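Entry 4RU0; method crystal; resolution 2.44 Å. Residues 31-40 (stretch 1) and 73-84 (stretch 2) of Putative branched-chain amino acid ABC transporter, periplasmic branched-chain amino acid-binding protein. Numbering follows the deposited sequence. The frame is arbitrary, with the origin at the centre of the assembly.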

# COMPACT_ATOMS: atom_id res chain seq x y z
N PRO A 31 -20.98 6.44 -22.33
CA PRO A 31 -19.93 7.47 -22.31
C PRO A 31 -20.14 8.51 -21.21
O PRO A 31 -19.16 9.11 -20.75
CB PRO A 31 -20.03 8.11 -23.70
CG PRO A 31 -20.62 7.07 -24.56
CD PRO A 31 -21.58 6.31 -23.68
N ASP A 32 -21.39 8.72 -20.80
CA ASP A 32 -21.72 9.70 -19.77
C ASP A 32 -21.19 9.30 -18.39
O ASP A 32 -21.12 10.12 -17.48
CB ASP A 32 -23.23 9.88 -19.70
CG ASP A 32 -23.85 10.06 -21.07
OD1 ASP A 32 -24.07 11.22 -21.47
OD2 ASP A 32 -24.11 9.04 -21.75
N GLN A 33 -20.81 8.04 -18.26
CA GLN A 33 -20.28 7.51 -17.02
C GLN A 33 -18.75 7.60 -16.98
O GLN A 33 -18.11 7.75 -18.01
CB GLN A 33 -20.73 6.06 -16.84
CG GLN A 33 -22.24 5.87 -16.98
CD GLN A 33 -22.63 4.41 -17.16
OE1 GLN A 33 -21.95 3.65 -17.85
NE2 GLN A 33 -23.74 4.01 -16.55
N GLN A 34 -18.18 7.55 -15.78
CA GLN A 34 -16.73 7.53 -15.59
C GLN A 34 -16.25 6.09 -15.43
O GLN A 34 -16.72 5.38 -14.54
CB GLN A 34 -16.32 8.37 -14.38
CG GLN A 34 -14.85 8.23 -14.00
CD GLN A 34 -13.93 9.03 -14.90
OE1 GLN A 34 -13.92 10.27 -14.85
NE2 GLN A 34 -13.15 8.34 -15.73
N PHE A 35 -15.33 5.67 -16.29
CA PHE A 35 -14.88 4.28 -16.27
C PHE A 35 -13.85 4.02 -15.18
O PHE A 35 -12.89 4.78 -15.01
CB PHE A 35 -14.31 3.87 -17.62
CG PHE A 35 -13.89 2.43 -17.69
CD1 PHE A 35 -14.69 1.43 -17.15
CD2 PHE A 35 -12.70 2.07 -18.29
CE1 PHE A 35 -14.30 0.11 -17.20
CE2 PHE A 35 -12.31 0.75 -18.35
CZ PHE A 35 -13.11 -0.24 -17.80
N PHE A 36 -14.05 2.93 -14.45
CA PHE A 36 -13.15 2.53 -13.38
C PHE A 36 -12.64 1.13 -13.65
O PHE A 36 -13.27 0.15 -13.25
CB PHE A 36 -13.87 2.58 -12.03
CG PHE A 36 -12.96 2.81 -10.86
CD1 PHE A 36 -12.89 4.05 -10.25
CD2 PHE A 36 -12.18 1.77 -10.36
CE1 PHE A 36 -12.06 4.26 -9.17
CE2 PHE A 36 -11.34 1.98 -9.28
CZ PHE A 36 -11.28 3.22 -8.68
N PRO A 37 -11.50 1.02 -14.35
CA PRO A 37 -10.95 -0.29 -14.71
C PRO A 37 -10.55 -1.10 -13.47
O PRO A 37 -9.98 -0.54 -12.53
CB PRO A 37 -9.73 0.06 -15.56
CG PRO A 37 -9.34 1.43 -15.13
CD PRO A 37 -10.62 2.12 -14.78
N LEU A 38 -10.88 -2.38 -13.46
CA LEU A 38 -10.54 -3.25 -12.34
C LEU A 38 -9.71 -4.45 -12.80
O LEU A 38 -10.22 -5.38 -13.41
CB LEU A 38 -11.81 -3.73 -11.63
CG LEU A 38 -12.60 -2.63 -10.92
CD1 LEU A 38 -13.80 -3.22 -10.19
CD2 LEU A 38 -11.71 -1.85 -9.95
N ALA A 39 -8.41 -4.40 -12.49
CA ALA A 39 -7.51 -5.49 -12.82
C ALA A 39 -7.43 -6.45 -11.63
O ALA A 39 -6.80 -6.15 -10.62
CB ALA A 39 -6.12 -4.96 -13.17
N THR A 40 -8.09 -7.60 -11.76
CA THR A 40 -8.28 -8.49 -10.63
C THR A 40 -7.85 -9.92 -10.93
O THR A 40 -7.79 -10.33 -12.09
CB THR A 40 -9.76 -8.52 -10.18
OG1 THR A 40 -10.57 -9.06 -11.23
CG2 THR A 40 -10.25 -7.12 -9.83
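Stretch 2, residues 73-84: GVKLVWQECETE

Stretch 2 lies beside stretch 1 as a parallel β-strand neighbour. Its extended segment from Leu76 to Glu82 runs in the same direction as Gln34 to Thr40, the axes crossing at -26° and approaching to 4.6 Å. The register is a constant offset of 42 residues: Gln34 pairs with Leu76, Phe35 with Val77, Leu38 with Glu80, Ala39 with Cys81 and Thr40 with Glu82.

In this register the even-numbered residues of stretch 1 make the ladder's bonds; Gln34, Leu38 and Thr40 reach the residues before and after their partners, and Phe36 only the one before. Gln34 N donates to Lys75 O at 2.9 Å, nearly straight, and Gln34 O accepts from Val77 N at 3.0 Å. Next, Phe36 N donates to Val77 O at 2.8 Å. The ladder then loosens: Phe36 O and Gln79 N stand 3.9 Å apart and form no hydrogen bond, so Phe36 O has only a CA-H...O contact from Trp78 CA, at 3.4 Å, on this side. Pro37, which has no amide hydrogen, falls at this point, but its nitrogen is not one that the ladder would use. Regular pairing returns with Leu38 N to Gln79 O at 3.1 Å, somewhat bent, and Cys81 N to Leu38 O at 3.0 Å. Thr40 closes the series: its N donates to Cys81 O at 3.1 Å, and its O receives Thr83 N at 2.8 Å, carrying the pattern just beyond the strand. The same carbonyls also take CA hydrogens, as Leu38 O does from Glu80 CA at 3.4 Å and Thr40 O from Glu82 CA at 3.3 Å.

One side-chain hydrogen bond crosses the pair. Thr40 OG1 donates to Glu80 OE1 at 2.8 Å, a diagonal reach on the face shared by Gln34, Phe36 and Leu38 with Leu76 and Trp78. Both carboxylate oxygens of Glu80 are also hydrogen-bonded to residues flanking the stretches, and Gln34 OE1 is satisfied elsewhere in the structure. Within stretch 2, Glu84 N makes a weak bond to Glu82 OE2 at 3.1 Å.

Packing on that face is apolar between Leu38 CD1 and Trp78 CD1, 3.7 Å apart, and between Phe36 CB and Trp78 CB, at 4.1 Å. On the other face, Phe35 CD1 lies 4.3 Å from Val77 CG1, and the edge of its ring meets Gln79 N, 3.8 Å from Phe35 CE1. Ala39 CB, also on that face, touches CG2 of Thr83, just past the strand, at 3.7 Å. The rule to read here is that seven backbone hydrogen bonds accompany the register, and one hydroxyl-carboxylate pair adds a polar tie near the C-terminal end of the strand pair.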

# COMPACT_ATOMS: atom_id res chain seq x y z
N GLY A 73 -22.49 13.85 -9.24
CA GLY A 73 -23.48 13.64 -10.29
C GLY A 73 -23.04 12.65 -11.35
O GLY A 73 -23.88 12.08 -12.05
N VAL A 74 -21.73 12.46 -11.49
CA VAL A 74 -21.19 11.55 -12.49
C VAL A 74 -21.18 10.10 -12.00
O VAL A 74 -20.51 9.77 -11.03
CB VAL A 74 -19.76 11.94 -12.88
CG1 VAL A 74 -19.23 10.99 -13.96
CG2 VAL A 74 -19.72 13.37 -13.36
N LYS A 75 -21.94 9.25 -12.68
CA LYS A 75 -22.03 7.84 -12.31
C LYS A 75 -20.75 7.09 -12.65
O LYS A 75 -20.01 7.47 -13.56
CB LYS A 75 -23.23 7.19 -13.00
CG LYS A 75 -24.57 7.82 -12.63
CD LYS A 75 -25.72 7.23 -13.45
CE LYS A 75 -27.06 7.87 -13.10
NZ LYS A 75 -28.18 7.25 -13.85
N LEU A 76 -20.50 6.01 -11.91
CA LEU A 76 -19.30 5.21 -12.08
C LEU A 76 -19.63 3.87 -12.72
O LEU A 76 -20.55 3.18 -12.28
CB LEU A 76 -18.59 5.00 -10.74
CG LEU A 76 -17.58 6.03 -10.24
CD1 LEU A 76 -18.06 7.45 -10.45
CD2 LEU A 76 -17.27 5.79 -8.77
N VAL A 77 -18.88 3.50 -13.75
CA VAL A 77 -19.05 2.19 -14.35
C VAL A 77 -17.72 1.44 -14.28
O VAL A 77 -16.66 2.03 -14.49
CB VAL A 77 -19.55 2.29 -15.82
CG1 VAL A 77 -18.62 3.16 -16.65
CG2 VAL A 77 -19.71 0.91 -16.44
N TRP A 78 -17.78 0.15 -13.96
CA TRP A 78 -16.56 -0.63 -13.83
C TRP A 78 -16.70 -2.01 -14.48
O TRP A 78 -17.81 -2.51 -14.68
CB TRP A 78 -16.18 -0.79 -12.36
CG TRP A 78 -17.22 -1.49 -11.53
CD1 TRP A 78 -17.32 -2.84 -11.31
CD2 TRP A 78 -18.29 -0.88 -10.80
NE1 TRP A 78 -18.40 -3.10 -10.49
CE2 TRP A 78 -19.01 -1.92 -10.16
CE3 TRP A 78 -18.71 0.44 -10.62
CZ2 TRP A 78 -20.12 -1.67 -9.37
CZ3 TRP A 78 -19.82 0.68 -9.83
CH2 TRP A 78 -20.51 -0.37 -9.21
N GLN A 79 -15.55 -2.60 -14.80
CA GLN A 79 -15.51 -3.94 -15.36
C GLN A 79 -14.23 -4.64 -14.92
O GLN A 79 -13.19 -4.00 -14.75
CB GLN A 79 -15.60 -3.90 -16.89
CG GLN A 79 -15.83 -5.27 -17.53
CD GLN A 79 -15.99 -5.21 -19.04
OE1 GLN A 79 -15.36 -4.38 -19.70
NE2 GLN A 79 -16.82 -6.08 -19.58
N GLU A 80 -14.31 -5.95 -14.73
CA GLU A 80 -13.17 -6.73 -14.29
C GLU A 80 -12.47 -7.42 -15.45
O GLU A 80 -13.12 -7.92 -16.38
CB GLU A 80 -13.60 -7.76 -13.26
CG GLU A 80 -13.25 -7.39 -11.83
CD GLU A 80 -13.88 -8.32 -10.82
OE1 GLU A 80 -13.19 -9.26 -10.35
OE2 GLU A 80 -15.07 -8.12 -10.49
N CYS A 81 -11.15 -7.46 -15.39
CA CYS A 81 -10.35 -8.24 -16.32
C CYS A 81 -9.44 -9.15 -15.51
O CYS A 81 -8.77 -8.70 -14.58
CB CYS A 81 -9.55 -7.34 -17.25
SG CYS A 81 -8.48 -8.21 -18.43
N GLU A 82 -9.42 -10.44 -15.85
CA GLU A 82 -8.63 -11.41 -15.11
C GLU A 82 -7.14 -11.30 -15.43
O GLU A 82 -6.74 -11.44 -16.58
CB GLU A 82 -9.12 -12.83 -15.40
CG GLU A 82 -8.38 -13.92 -14.64
CD GLU A 82 -8.49 -13.76 -13.13
OE1 GLU A 82 -9.55 -13.31 -12.63
OE2 GLU A 82 -7.51 -14.10 -12.43
N THR A 83 -6.33 -11.05 -14.41
CA THR A 83 -4.89 -10.88 -14.60
C THR A 83 -4.11 -12.10 -14.13
O THR A 83 -2.92 -12.25 -14.44
CB THR A 83 -4.37 -9.63 -13.86
OG1 THR A 83 -4.32 -9.89 -12.45
CG2 THR A 83 -5.28 -8.43 -14.14
N GLU A 84 -4.77 -12.95 -13.36
CA GLU A 84 -4.17 -14.16 -12.81
C GLU A 84 -2.87 -13.89 -12.07
O GLU A 84 -1.99 -14.76 -12.00
CB GLU A 84 -3.92 -15.19 -13.91
CG GLU A 84 -5.15 -15.48 -14.75
CD GLU A 84 -5.02 -16.76 -15.55
OE1 GLU A 84 -4.19 -17.62 -15.16
OE2 GLU A 84 -5.75 -16.91 -16.55